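Local coordinates for protein L-amino acid deaminase (PDB 5I39) that probably catalyses the FAD-dependent oxidative deamination of L-amino acids, as a membrane-bound flavoprotein, at residues G25-T30 and V192-A197; L48-A53 and V63-K68; N70-Q75 and V188-M193. One frame throughout, in Å; residues are numbered along the deposited sequence.

Contact 1 of 3, residues G25-T30 and V192-A197. With EDO (1,2-ethanediol), chain C.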
loop_
_atom_site.group_PDB
_atom_site.type_symbol
_atom_site.label_atom_id
_atom_site.label_comp_id
_atom_site.label_asym_id
_atom_site.label_seq_id
_atom_site.Cartn_x
_atom_site.Cartn_y
_atom_site.Cartn_z
ATOM N N GLY A 25 -5.189 -10.097 12.826
ATOM C CA GLY A 25 -5.379 -10.138 11.375
ATOM C C GLY A 25 -6.731 -10.657 10.919
ATOM O O GLY A 25 -6.826 -11.418 9.964
ATOM N N PHE A 26 -7.779 -10.206 11.592
ATOM C CA PHE A 26 -9.156 -10.549 11.240
ATOM C C PHE A 26 -10.109 -9.508 11.802
ATOM O O PHE A 26 -10.144 -9.276 13.010
ATOM C CB PHE A 26 -9.579 -11.940 11.723
ATOM C CG PHE A 26 -10.976 -12.308 11.301
ATOM C CD1 PHE A 26 -11.230 -12.749 10.005
ATOM C CD2 PHE A 26 -12.050 -12.159 12.173
ATOM C CE1 PHE A 26 -12.522 -13.061 9.598
ATOM C CE2 PHE A 26 -13.343 -12.470 11.773
ATOM C CZ PHE A 26 -13.578 -12.920 10.484
ATOM N N VAL A 27 -10.871 -8.891 10.909
ATOM C CA VAL A 27 -11.931 -7.967 11.278
ATOM C C VAL A 27 -13.210 -8.526 10.694
ATOM O O VAL A 27 -13.291 -8.765 9.491
ATOM C CB VAL A 27 -11.661 -6.561 10.716
ATOM C CG1 VAL A 27 -12.851 -5.639 10.948
ATOM C CG2 VAL A 27 -10.412 -5.979 11.356
ATOM N N GLU A 28 -14.210 -8.740 11.543
ATOM C CA GLU A 28 -15.469 -9.305 11.081
ATOM C C GLU A 28 -16.237 -8.285 10.248
ATOM O O GLU A 28 -16.166 -7.077 10.491
ATOM C CB GLU A 28 -16.323 -9.791 12.257
ATOM C CG GLU A 28 -17.543 -10.620 11.857
ATOM C CD GLU A 28 -17.213 -11.789 10.938
ATOM O OE1 GLU A 28 -16.844 -12.866 11.451
ATOM O OE2 GLU A 28 -17.319 -11.628 9.697
ATOM N N GLY A 29 -16.951 -8.781 9.247
ATOM C CA GLY A 29 -17.868 -7.949 8.489
ATOM C C GLY A 29 -19.046 -7.496 9.335
ATOM O O GLY A 29 -19.332 -8.057 10.395
ATOM N N THR A 30 -19.724 -6.464 8.857
ATOM C CA THR A 30 -20.962 -5.990 9.465
ATOM C C THR A 30 -22.003 -7.113 9.456
ATOM O O THR A 30 -22.146 -7.817 8.459
ATOM C CB THR A 30 -21.490 -4.772 8.688
ATOM O OG1 THR A 30 -20.464 -3.771 8.634
ATOM C CG2 THR A 30 -22.746 -4.186 9.329
ATOM N N VAL A 192 -6.563 -2.323 11.488
ATOM C CA VAL A 192 -6.892 -1.145 12.291
ATOM C C VAL A 192 -7.735 -0.158 11.470
ATOM O O VAL A 192 -8.721 0.382 11.967
ATOM C CB VAL A 192 -5.616 -0.489 12.864
ATOM C CG1 VAL A 192 -5.904 0.876 13.478
ATOM C CG2 VAL A 192 -4.998 -1.404 13.916
HETATM N N MSE A 193 -7.368 0.055 10.210
HETATM C CA MSE A 193 -8.126 0.983 9.362
HETATM C C MSE A 193 -9.531 0.482 9.107
HETATM O O MSE A 193 -10.469 1.277 9.086
HETATM C CB MSE A 193 -7.427 1.268 8.034
HETATM C CG MSE A 193 -6.051 1.931 8.138
HETATM SE SE MSE A 193 -5.968 3.420 9.423
HETATM C CE MSE A 193 -7.484 4.518 8.835
ATOM N N ALA A 194 -9.699 -0.828 8.922
ATOM C CA ALA A 194 -11.035 -1.405 8.721
ATOM C C ALA A 194 -11.937 -1.248 9.945
ATOM O O ALA A 194 -13.114 -0.909 9.807
ATOM C CB ALA A 194 -10.934 -2.868 8.341
ATOM N N GLU A 195 -11.399 -1.506 11.134
ATOM C CA GLU A 195 -12.175 -1.335 12.367
ATOM C C GLU A 195 -12.573 0.127 12.547
ATOM O O GLU A 195 -13.692 0.426 12.961
ATOM C CB GLU A 195 -11.400 -1.824 13.592
ATOM C CG GLU A 195 -11.318 -3.331 13.726
ATOM C CD GLU A 195 -12.655 -3.995 13.972
ATOM O OE1 GLU A 195 -13.708 -3.371 13.725
ATOM O OE2 GLU A 195 -12.644 -5.159 14.415
ATOM N N TYR A 196 -11.653 1.030 12.225
ATOM C CA TYR A 196 -11.939 2.458 12.274
ATOM C C TYR A 196 -13.049 2.833 11.288
ATOM O O TYR A 196 -13.977 3.555 11.646
ATOM C CB TYR A 196 -10.667 3.250 12.003
ATOM C CG TYR A 196 -10.858 4.747 11.919
ATOM C CD1 TYR A 196 -11.098 5.513 13.060
ATOM C CD2 TYR A 196 -10.776 5.400 10.695
ATOM C CE1 TYR A 196 -11.252 6.891 12.978
ATOM C CE2 TYR A 196 -10.930 6.772 10.598
ATOM C CZ TYR A 196 -11.165 7.516 11.736
ATOM O OH TYR A 196 -11.306 8.882 11.604
ATOM N N ALA A 197 -12.973 2.313 10.065
ATOM C CA ALA A 197 -14.022 2.556 9.076
ATOM C C ALA A 197 -15.388 2.102 9.597
ATOM O O ALA A 197 -16.375 2.832 9.476
ATOM C CB ALA A 197 -13.693 1.856 7.770
HETATM C C1 EDO C . -6.688 -11.526 6.525
HETATM O O1 EDO C . -6.021 -12.556 5.795
HETATM C C2 EDO C . -8.174 -11.858 6.642
HETATM O O2 EDO C . -8.577 -12.080 7.999
HETATM O O HOH W 1 -11.310 -7.716 15.154
HETATM O O HOH W 2 -14.043 -7.789 14.226
#
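Val27 turns CG1 anti to its backbone N (chi1 173°) and CG2 back beside that N, which points both methyls toward the CG-CD end of Glu195, whose own chain bends at chi2 (-66°) to lie back across them. This is where the N-terminal loop crosses helix 189-199 in the FAD-binding half of a DAO-family oxidoreductase. In the Glu195 conformer described, one of two in the model, CG1 of Val27 stands almost straight above CD of Glu195, 3.4 Å away, over the carboxylate plane. CG2 of Val27 meets CG of Glu195 at 3.7 Å, and the two side chains run alongside one another, pointing opposite ways. Deeper down, the same CG1 looks onto CB of Ala194 at 4.3 Å, a looser apolar touch; Ile71 lies against both Val27 and Ala194.

No direct hydrogen bond crosses between 25-30 and 192-197. Water does the polar work instead, all of it at OE2 of Glu195, and it therefore depends on that conformer. One water donates to Phe26 O and to OE2. A second accepts from Glu28 N at 2.9 Å and donates to OE2 as well, so the two waters tie the carboxylate to the backbone before and after Val27. Lys198 adds a direct link from the helix by binding Glu28 O, with a long, weak ion pair to OE1 of Glu195. At the other side of the loop, O2 of an ethanediol, probably from the crystallisation liquor, donates to Gly25 O at 2.7 Å.

Contact 2 of 3, residues L48-A53 and V63-K68. With FAD (flavin-adenine dinucleotide), chain B.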
loop_
_atom_site.group_PDB
_atom_site.type_symbol
_atom_site.label_atom_id
_atom_site.label_comp_id
_atom_site.label_asym_id
_atom_site.label_seq_id
_atom_site.Cartn_x
_atom_site.Cartn_y
_atom_site.Cartn_z
ATOM N N LEU A 48 -7.411 0.374 -0.322
ATOM C CA LEU A 48 -7.920 1.430 -1.187
ATOM C C LEU A 48 -9.423 1.621 -1.004
ATOM O O LEU A 48 -9.890 2.755 -0.879
ATOM C CB LEU A 48 -7.522 1.192 -2.641
ATOM C CG LEU A 48 -6.003 1.250 -2.885
ATOM C CD1 LEU A 48 -5.705 1.118 -4.369
ATOM C CD2 LEU A 48 -5.351 2.520 -2.353
ATOM N N GLY A 49 -10.179 0.533 -0.924
ATOM C CA GLY A 49 -11.618 0.637 -0.666
ATOM C C GLY A 49 -11.920 1.195 0.716
ATOM O O GLY A 49 -12.791 2.056 0.869
ATOM N N ILE A 50 -11.192 0.712 1.721
ATOM C CA ILE A 50 -11.379 1.175 3.093
ATOM C C ILE A 50 -11.070 2.668 3.234
ATOM O O ILE A 50 -11.865 3.418 3.813
ATOM C CB ILE A 50 -10.515 0.359 4.076
ATOM C CG1 ILE A 50 -11.051 -1.075 4.190
ATOM C CG2 ILE A 50 -10.493 0.999 5.462
ATOM C CD1 ILE A 50 -10.058 -2.057 4.771
HETATM N N MSE A 51 -9.922 3.099 2.716
HETATM C CA MSE A 51 -9.508 4.498 2.866
HETATM C C MSE A 51 -10.432 5.409 2.088
HETATM O O MSE A 51 -10.777 6.498 2.561
HETATM C CB MSE A 51 -8.049 4.690 2.456
HETATM C CG MSE A 51 -7.074 3.939 3.374
HETATM SE SE MSE A 51 -7.178 4.446 5.263
HETATM C CE MSE A 51 -6.460 6.259 5.023
ATOM N N THR A 52 -10.861 4.980 0.901
ATOM C CA THR A 52 -11.817 5.771 0.125
ATOM C C THR A 52 -13.151 5.893 0.866
ATOM O O THR A 52 -13.724 6.978 0.925
ATOM C CB THR A 52 -12.013 5.207 -1.293
ATOM O OG1 THR A 52 -10.742 5.098 -1.944
ATOM C CG2 THR A 52 -12.875 6.133 -2.123
ATOM N N ALA A 53 -13.630 4.790 1.434
ATOM C CA ALA A 53 -14.865 4.799 2.222
ATOM C C ALA A 53 -14.798 5.777 3.393
ATOM O O ALA A 53 -15.733 6.542 3.622
ATOM C CB ALA A 53 -15.183 3.401 2.723
ATOM N N VAL A 63 -21.832 4.877 3.183
ATOM C CA VAL A 63 -20.981 4.003 2.380
ATOM C C VAL A 63 -21.160 2.557 2.804
ATOM O O VAL A 63 -21.144 2.241 3.995
ATOM C CB VAL A 63 -19.487 4.376 2.488
ATOM C CG1 VAL A 63 -18.646 3.485 1.583
ATOM C CG2 VAL A 63 -19.262 5.838 2.123
ATOM N N VAL A 64 -21.319 1.692 1.806
ATOM C CA VAL A 64 -21.267 0.252 1.989
ATOM C C VAL A 64 -20.115 -0.286 1.152
ATOM O O VAL A 64 -19.997 0.045 -0.026
ATOM C CB VAL A 64 -22.593 -0.422 1.571
ATOM C CG1 VAL A 64 -22.447 -1.936 1.450
ATOM C CG2 VAL A 64 -23.686 -0.089 2.575
ATOM N N ILE A 65 -19.274 -1.114 1.769
ATOM C CA ILE A 65 -18.253 -1.870 1.050
ATOM C C ILE A 65 -18.748 -3.303 0.922
ATOM O O ILE A 65 -19.210 -3.893 1.905
ATOM C CB ILE A 65 -16.880 -1.886 1.762
ATOM C CG1 ILE A 65 -16.393 -0.461 2.050
ATOM C CG2 ILE A 65 -15.859 -2.652 0.916
ATOM C CD1 ILE A 65 -15.057 -0.375 2.758
ATOM N N VAL A 66 -18.626 -3.860 -0.278
ATOM C CA VAL A 66 -18.847 -5.289 -0.487
ATOM C C VAL A 66 -17.498 -5.943 -0.795
ATOM O O VAL A 66 -16.712 -5.428 -1.596
ATOM C CB VAL A 66 -19.933 -5.581 -1.553
ATOM C CG1 VAL A 66 -21.278 -5.068 -1.062
ATOM C CG2 VAL A 66 -19.594 -4.995 -2.919
ATOM N N GLU A 67 -17.238 -7.059 -0.118
ATOM C CA GLU A 67 -15.954 -7.747 -0.149
ATOM C C GLU A 67 -16.224 -9.234 -0.365
ATOM O O GLU A 67 -16.940 -9.861 0.420
ATOM C CB GLU A 67 -15.209 -7.504 1.172
ATOM C CG GLU A 67 -14.021 -8.419 1.451
ATOM C CD GLU A 67 -12.981 -8.406 0.353
ATOM O OE1 GLU A 67 -12.405 -7.327 0.096
ATOM O OE2 GLU A 67 -12.737 -9.483 -0.240
ATOM N N LYS A 68 -15.650 -9.790 -1.427
ATOM C CA LYS A 68 -15.925 -11.174 -1.833
ATOM C C LYS A 68 -15.374 -12.203 -0.841
ATOM O O LYS A 68 -15.928 -13.291 -0.718
ATOM C CB LYS A 68 -15.401 -11.446 -3.254
ATOM C CG LYS A 68 -13.887 -11.441 -3.401
ATOM C CD LYS A 68 -13.445 -11.804 -4.811
ATOM C CE LYS A 68 -11.938 -11.687 -4.987
ATOM N NZ LYS A 68 -11.151 -12.477 -3.998
HETATM P PA FAD B . -6.394 -5.546 -2.078
HETATM O O1A FAD B . -5.963 -6.825 -2.805
HETATM O O2A FAD B . -5.816 -5.396 -0.684
HETATM O O5B FAD B . -7.973 -5.473 -1.898
HETATM C C5B FAD B . -8.883 -5.629 -2.978
HETATM C C4B FAD B . -10.075 -6.369 -2.402
HETATM O O4B FAD B . -11.116 -6.416 -3.398
HETATM C C3B FAD B . -9.733 -7.817 -2.045
HETATM O O3B FAD B . -9.925 -8.028 -0.647
HETATM C C2B FAD B . -10.685 -8.621 -2.943
HETATM O O2B FAD B . -11.139 -9.849 -2.343
HETATM C C1B FAD B . -11.806 -7.633 -3.210
HETATM N N9A FAD B . -12.582 -7.865 -4.432
HETATM C C8A FAD B . -12.108 -8.043 -5.650
HETATM N N7A FAD B . -13.096 -8.169 -6.561
HETATM C C5A FAD B . -14.218 -8.070 -5.861
HETATM C C6A FAD B . -15.644 -8.120 -6.172
HETATM N N6A FAD B . -16.059 -8.314 -7.440
HETATM N N1A FAD B . -16.531 -7.964 -5.170
HETATM C C2A FAD B . -16.134 -7.748 -3.909
HETATM N N3A FAD B . -14.849 -7.711 -3.538
HETATM C C4A FAD B . -13.894 -7.857 -4.466
HETATM N N1 FAD B . 2.801 -1.017 -0.951
HETATM C C2 FAD B . 3.494 -0.140 -0.217
HETATM O O2 FAD B . 3.068 1.027 -0.150
HETATM N N3 FAD B . 4.627 -0.511 0.427
HETATM C C4 FAD B . 5.158 -1.737 0.372
HETATM O O4 FAD B . 6.173 -2.017 0.995
HETATM C C4X FAD B . 4.472 -2.758 -0.432
HETATM N N5 FAD B . 4.948 -4.020 -0.605
HETATM C C5X FAD B . 4.186 -4.945 -1.198
HETATM C C6 FAD B . 4.550 -6.294 -1.198
HETATM C C7 FAD B . 3.739 -7.277 -1.756
HETATM C C7M FAD B . 4.136 -8.735 -1.693
HETATM C C8 FAD B . 2.467 -6.895 -2.387
HETATM C C8M FAD B . 1.532 -7.924 -2.976
HETATM C C9 FAD B . 2.112 -5.545 -2.409
HETATM C C9A FAD B . 2.918 -4.561 -1.848
HETATM N N10 FAD B . 2.560 -3.208 -1.873
HETATM C C10 FAD B . 3.236 -2.284 -1.080
HETATM C "C1'" FAD B . 1.370 -2.759 -2.568
HETATM C "C2'" FAD B . 0.152 -2.696 -1.715
HETATM O "O2'" FAD B . 0.122 -3.839 -0.867
HETATM C "C3'" FAD B . -1.050 -2.655 -2.653
HETATM O "O3'" FAD B . -0.891 -1.632 -3.671
HETATM C "C4'" FAD B . -2.353 -2.382 -1.939
HETATM O "O4'" FAD B . -2.502 -3.278 -0.822
HETATM C "C5'" FAD B . -3.511 -2.565 -2.903
HETATM O "O5'" FAD B . -4.704 -2.349 -2.149
HETATM P P FAD B . -6.129 -2.707 -2.831
HETATM O O1P FAD B . -7.186 -2.319 -1.841
HETATM O O2P FAD B . -6.165 -2.157 -4.240
HETATM O O3P FAD B . -6.037 -4.314 -3.050
#
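Ile65 and Val63 rise from the same face of strand 63-66 and meet the underside of helix 47-58 side by side, with the methyl of Ala53 touching both. CG1 of Val63 touches CB of Ala53 at 3.6 Å. Roughly at right angles to that contact, the extended Ile65 chain (chi2 180°) pushes CD1 up to the same CB at 3.8 Å. That CD1 also lies 3.8 Å from Gly49 O, one turn earlier, and brushes the backbone of Ile50.

The short helix and strand segments run antiparallel, 175° between their directions and 9.4 Å between axes, as expected within the beta-alpha-beta unit 40-43, 47-58, 63-66. The unit is the dinucleotide-binding start of a Rossmann-type fold, and Gly49 fits the last glycine of its GxGxxG pattern.

Both elements present their cofactor-facing ends to FAD. Near the N-terminal end of the helix, Leu48 N donates to phosphate oxygen O1P at 3.1 Å. Beyond the strand, Glu67 grips the adenosine ribose with both carboxylate oxygens: OE1 takes O3B and OE2 takes O2B, each at 2.7 Å. Ala45 N holds OE1 and Gly69 N holds OE2, fixing the carboxylate's rotation. Lys68 curls its NZ back to O2B, 3.1 Å away, while making a cation-pi contact with Trp242.

Contact 3 of 3, residues N70-Q75 and V188-M193. With FAD (flavin-adenine dinucleotide), chain B.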
loop_
_atom_site.group_PDB
_atom_site.type_symbol
_atom_site.label_atom_id
_atom_site.label_comp_id
_atom_site.label_asym_id
_atom_site.label_seq_id
_atom_site.Cartn_x
_atom_site.Cartn_y
_atom_site.Cartn_z
ATOM N N ASN A 70 -12.570 -12.110 2.895
ATOM C CA ASN A 70 -12.414 -11.445 4.184
ATOM C C ASN A 70 -11.866 -10.034 4.009
ATOM O O ASN A 70 -11.192 -9.731 3.029
ATOM C CB ASN A 70 -11.450 -12.230 5.077
ATOM C CG ASN A 70 -11.979 -13.602 5.457
ATOM O OD1 ASN A 70 -13.184 -13.803 5.578
ATOM N ND2 ASN A 70 -11.072 -14.550 5.675
ATOM N N ILE A 71 -12.137 -9.182 4.989
ATOM C CA ILE A 71 -11.555 -7.841 5.032
ATOM C C ILE A 71 -10.028 -7.940 5.017
ATOM O O ILE A 71 -9.443 -8.706 5.779
ATOM C CB ILE A 71 -12.034 -7.072 6.282
ATOM C CG1 ILE A 71 -13.501 -6.673 6.096
ATOM C CG2 ILE A 71 -11.178 -5.835 6.537
ATOM C CD1 ILE A 71 -14.200 -6.191 7.348
ATOM N N ALA A 72 -9.399 -7.171 4.129
ATOM C CA ALA A 72 -7.939 -7.073 4.043
ATOM C C ALA A 72 -7.257 -8.423 3.778
ATOM O O ALA A 72 -6.107 -8.612 4.146
ATOM C CB ALA A 72 -7.382 -6.407 5.304
ATOM N N GLY A 73 -7.954 -9.341 3.107
ATOM C CA GLY A 73 -7.461 -10.701 2.905
ATOM C C GLY A 73 -6.452 -10.897 1.789
ATOM O O GLY A 73 -5.908 -11.990 1.659
ATOM N N GLU A 74 -6.200 -9.867 0.979
ATOM C CA GLU A 74 -5.328 -10.005 -0.187
ATOM C C GLU A 74 -4.104 -9.083 -0.046
ATOM O O GLU A 74 -3.392 -9.189 0.956
ATOM C CB GLU A 74 -6.147 -9.826 -1.472
ATOM C CG GLU A 74 -7.294 -10.831 -1.606
ATOM C CD GLU A 74 -6.855 -12.263 -1.838
ATOM O OE1 GLU A 74 -5.679 -12.495 -2.173
ATOM O OE2 GLU A 74 -7.708 -13.163 -1.709
ATOM N N GLN A 75 -3.841 -8.187 -0.998
ATOM C CA GLN A 75 -2.574 -7.430 -0.995
ATOM C C GLN A 75 -2.351 -6.641 0.289
ATOM O O GLN A 75 -1.219 -6.532 0.779
ATOM C CB GLN A 75 -2.527 -6.450 -2.160
ATOM C CG GLN A 75 -2.508 -7.095 -3.524
ATOM C CD GLN A 75 -2.433 -6.049 -4.608
ATOM O OE1 GLN A 75 -1.400 -5.416 -4.777
ATOM N NE2 GLN A 75 -3.527 -5.850 -5.340
ATOM N N VAL A 188 -1.224 -5.804 10.965
ATOM C CA VAL A 188 -1.992 -4.832 11.749
ATOM C C VAL A 188 -2.632 -3.696 10.944
ATOM O O VAL A 188 -3.814 -3.422 11.129
ATOM C CB VAL A 188 -1.118 -4.206 12.864
ATOM C CG1 VAL A 188 -1.925 -3.226 13.708
ATOM C CG2 VAL A 188 -0.522 -5.283 13.756
ATOM N N ALA A 189 -1.864 -3.016 10.093
ATOM C CA ALA A 189 -2.256 -1.683 9.609
ATOM C C ALA A 189 -3.650 -1.612 8.982
ATOM O O ALA A 189 -4.472 -0.797 9.391
ATOM C CB ALA A 189 -1.215 -1.141 8.644
ATOM N N THR A 190 -3.916 -2.456 7.994
ATOM C CA THR A 190 -5.197 -2.370 7.287
ATOM C C THR A 190 -6.352 -2.827 8.177
ATOM O O THR A 190 -7.472 -2.343 8.037
ATOM C CB THR A 190 -5.163 -3.147 5.967
ATOM O OG1 THR A 190 -4.042 -2.686 5.211
ATOM C CG2 THR A 190 -6.436 -2.921 5.154
ATOM N N PHE A 191 -6.068 -3.735 9.104
ATOM C CA PHE A 191 -7.084 -4.215 10.045
ATOM C C PHE A 191 -7.519 -3.100 10.990
ATOM O O PHE A 191 -8.711 -2.930 11.241
ATOM C CB PHE A 191 -6.576 -5.444 10.798
ATOM C CG PHE A 191 -6.194 -6.572 9.879
ATOM C CD1 PHE A 191 -7.170 -7.385 9.307
ATOM C CD2 PHE A 191 -4.864 -6.782 9.532
ATOM C CE1 PHE A 191 -6.820 -8.403 8.431
ATOM C CE2 PHE A 191 -4.510 -7.793 8.655
ATOM C CZ PHE A 191 -5.487 -8.607 8.109
ATOM N N VAL A 192 -6.563 -2.323 11.488
ATOM C CA VAL A 192 -6.892 -1.145 12.291
ATOM C C VAL A 192 -7.735 -0.158 11.470
ATOM O O VAL A 192 -8.721 0.382 11.967
ATOM C CB VAL A 192 -5.616 -0.489 12.864
ATOM C CG1 VAL A 192 -5.904 0.876 13.478
ATOM C CG2 VAL A 192 -4.998 -1.404 13.916
HETATM N N MSE A 193 -7.368 0.055 10.210
HETATM C CA MSE A 193 -8.126 0.983 9.362
HETATM C C MSE A 193 -9.531 0.482 9.107
HETATM O O MSE A 193 -10.469 1.277 9.086
HETATM C CB MSE A 193 -7.427 1.268 8.034
HETATM C CG MSE A 193 -6.051 1.931 8.138
HETATM SE SE MSE A 193 -5.968 3.420 9.423
HETATM C CE MSE A 193 -7.484 4.518 8.835
HETATM P PA FAD B . -6.394 -5.546 -2.078
HETATM O O1A FAD B . -5.963 -6.825 -2.805
HETATM O O2A FAD B . -5.816 -5.396 -0.684
HETATM O O5B FAD B . -7.973 -5.473 -1.898
HETATM C C5B FAD B . -8.883 -5.629 -2.978
HETATM C C4B FAD B . -10.075 -6.369 -2.402
HETATM O O4B FAD B . -11.116 -6.416 -3.398
HETATM C C3B FAD B . -9.733 -7.817 -2.045
HETATM O O3B FAD B . -9.925 -8.028 -0.647
HETATM C C2B FAD B . -10.685 -8.621 -2.943
HETATM O O2B FAD B . -11.139 -9.849 -2.343
HETATM C C1B FAD B . -11.806 -7.633 -3.210
HETATM N N9A FAD B . -12.582 -7.865 -4.432
HETATM C C8A FAD B . -12.108 -8.043 -5.650
HETATM N N7A FAD B . -13.096 -8.169 -6.561
HETATM C C5A FAD B . -14.218 -8.070 -5.861
HETATM C C6A FAD B . -15.644 -8.120 -6.172
HETATM N N6A FAD B . -16.059 -8.314 -7.440
HETATM N N1A FAD B . -16.531 -7.964 -5.170
HETATM C C2A FAD B . -16.134 -7.748 -3.909
HETATM N N3A FAD B . -14.849 -7.711 -3.538
HETATM C C4A FAD B . -13.894 -7.857 -4.466
HETATM N N1 FAD B . 2.801 -1.017 -0.951
HETATM C C2 FAD B . 3.494 -0.140 -0.217
HETATM O O2 FAD B . 3.068 1.027 -0.150
HETATM N N3 FAD B . 4.627 -0.511 0.427
HETATM C C4 FAD B . 5.158 -1.737 0.372
HETATM O O4 FAD B . 6.173 -2.017 0.995
HETATM C C4X FAD B . 4.472 -2.758 -0.432
HETATM N N5 FAD B . 4.948 -4.020 -0.605
HETATM C C5X FAD B . 4.186 -4.945 -1.198
HETATM C C6 FAD B . 4.550 -6.294 -1.198
HETATM C C7 FAD B . 3.739 -7.277 -1.756
HETATM C C7M FAD B . 4.136 -8.735 -1.693
HETATM C C8 FAD B . 2.467 -6.895 -2.387
HETATM C C8M FAD B . 1.532 -7.924 -2.976
HETATM C C9 FAD B . 2.112 -5.545 -2.409
HETATM C C9A FAD B . 2.918 -4.561 -1.848
HETATM N N10 FAD B . 2.560 -3.208 -1.873
HETATM C C10 FAD B . 3.236 -2.284 -1.080
HETATM C "C1'" FAD B . 1.370 -2.759 -2.568
HETATM C "C2'" FAD B . 0.152 -2.696 -1.715
HETATM O "O2'" FAD B . 0.122 -3.839 -0.867
HETATM C "C3'" FAD B . -1.050 -2.655 -2.653
HETATM O "O3'" FAD B . -0.891 -1.632 -3.671
HETATM C "C4'" FAD B . -2.353 -2.382 -1.939
HETATM O "O4'" FAD B . -2.502 -3.278 -0.822
HETATM C "C5'" FAD B . -3.511 -2.565 -2.903
HETATM O "O5'" FAD B . -4.704 -2.349 -2.149
HETATM P P FAD B . -6.129 -2.707 -2.831
HETATM O O1P FAD B . -7.186 -2.319 -1.841
HETATM O O2P FAD B . -6.165 -2.157 -4.240
HETATM O O3P FAD B . -6.037 -4.314 -3.050
#
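Ala72 pushes its methyl into the angle between Thr190 and Phe191 on the first turn of helix 189-199. CB of Ala72 meets CG2 of Thr190 at 3.6 Å, methyl against methyl. The same CB sits over one face of the Phe191 ring, 4.2 Å from the centroid and 27° off the normal, a CH-pi contact. Ile71 O approaches the ring obliquely, 3.7 Å from CE1.

What presents the methyl is the backbone of a type II beta turn, Asn70 to Gly73, closed by a long bond of 3.3 Å from Gly73 N to Asn70 O. Ala72 takes the third position with positive phi (59°); its backbone is hydrogen-bonded to that of Ala45, and its carbonyl accepts from Ser77 OG. On the helix, chi1 of Thr190 (-54°) sets CG2 anti to the backbone N, facing Ala72, and leaves OG1 beside that N, where it bonds to Ser76 O. Ile50 of helix 47-58 packs on Thr190 too, joining this corner to the Rossmann-type unit.

Past the turn the chain runs straight into the cofactor site. Gln75 N donates to O1A of the FAD diphosphate at 3.1 Å, and Gln75 CB and CG lie along the same oxygen; Ser76 OG is another FAD ligand. Turn and helix meet by van der Waals packing, carbon on carbon and one carbonyl oxygen near the ring, with no hydrogen bond across. That packing is non-directional, whereas hydrogen bonds to Ala45 and Ser77 hold the turn itself and Gln75 N holds the phosphate.

In the fold
Helix 189-199 serves contacts 1 and 3, which share Val192 and Met193: the N-terminal loop lies on it in one, the 70-75 turn in the other, and Ile71 packs between them. Contact 2 lies next to both, joined through Ile50, whose CD1 is 3.8 Å from Ala194 CB and 3.7 Å from Thr190 CG2. Contacts 2 and 3 are fully buried, and each includes a backbone N that donates to an FAD phosphate. Contact 1 lies farthest from the chain's centre, about 17 Å from it to the contact's own centre, does not touch FAD, and has a partly exposed carboxylate bridged by water where the other two have van der Waals packing and no hydrogen bond between their segments.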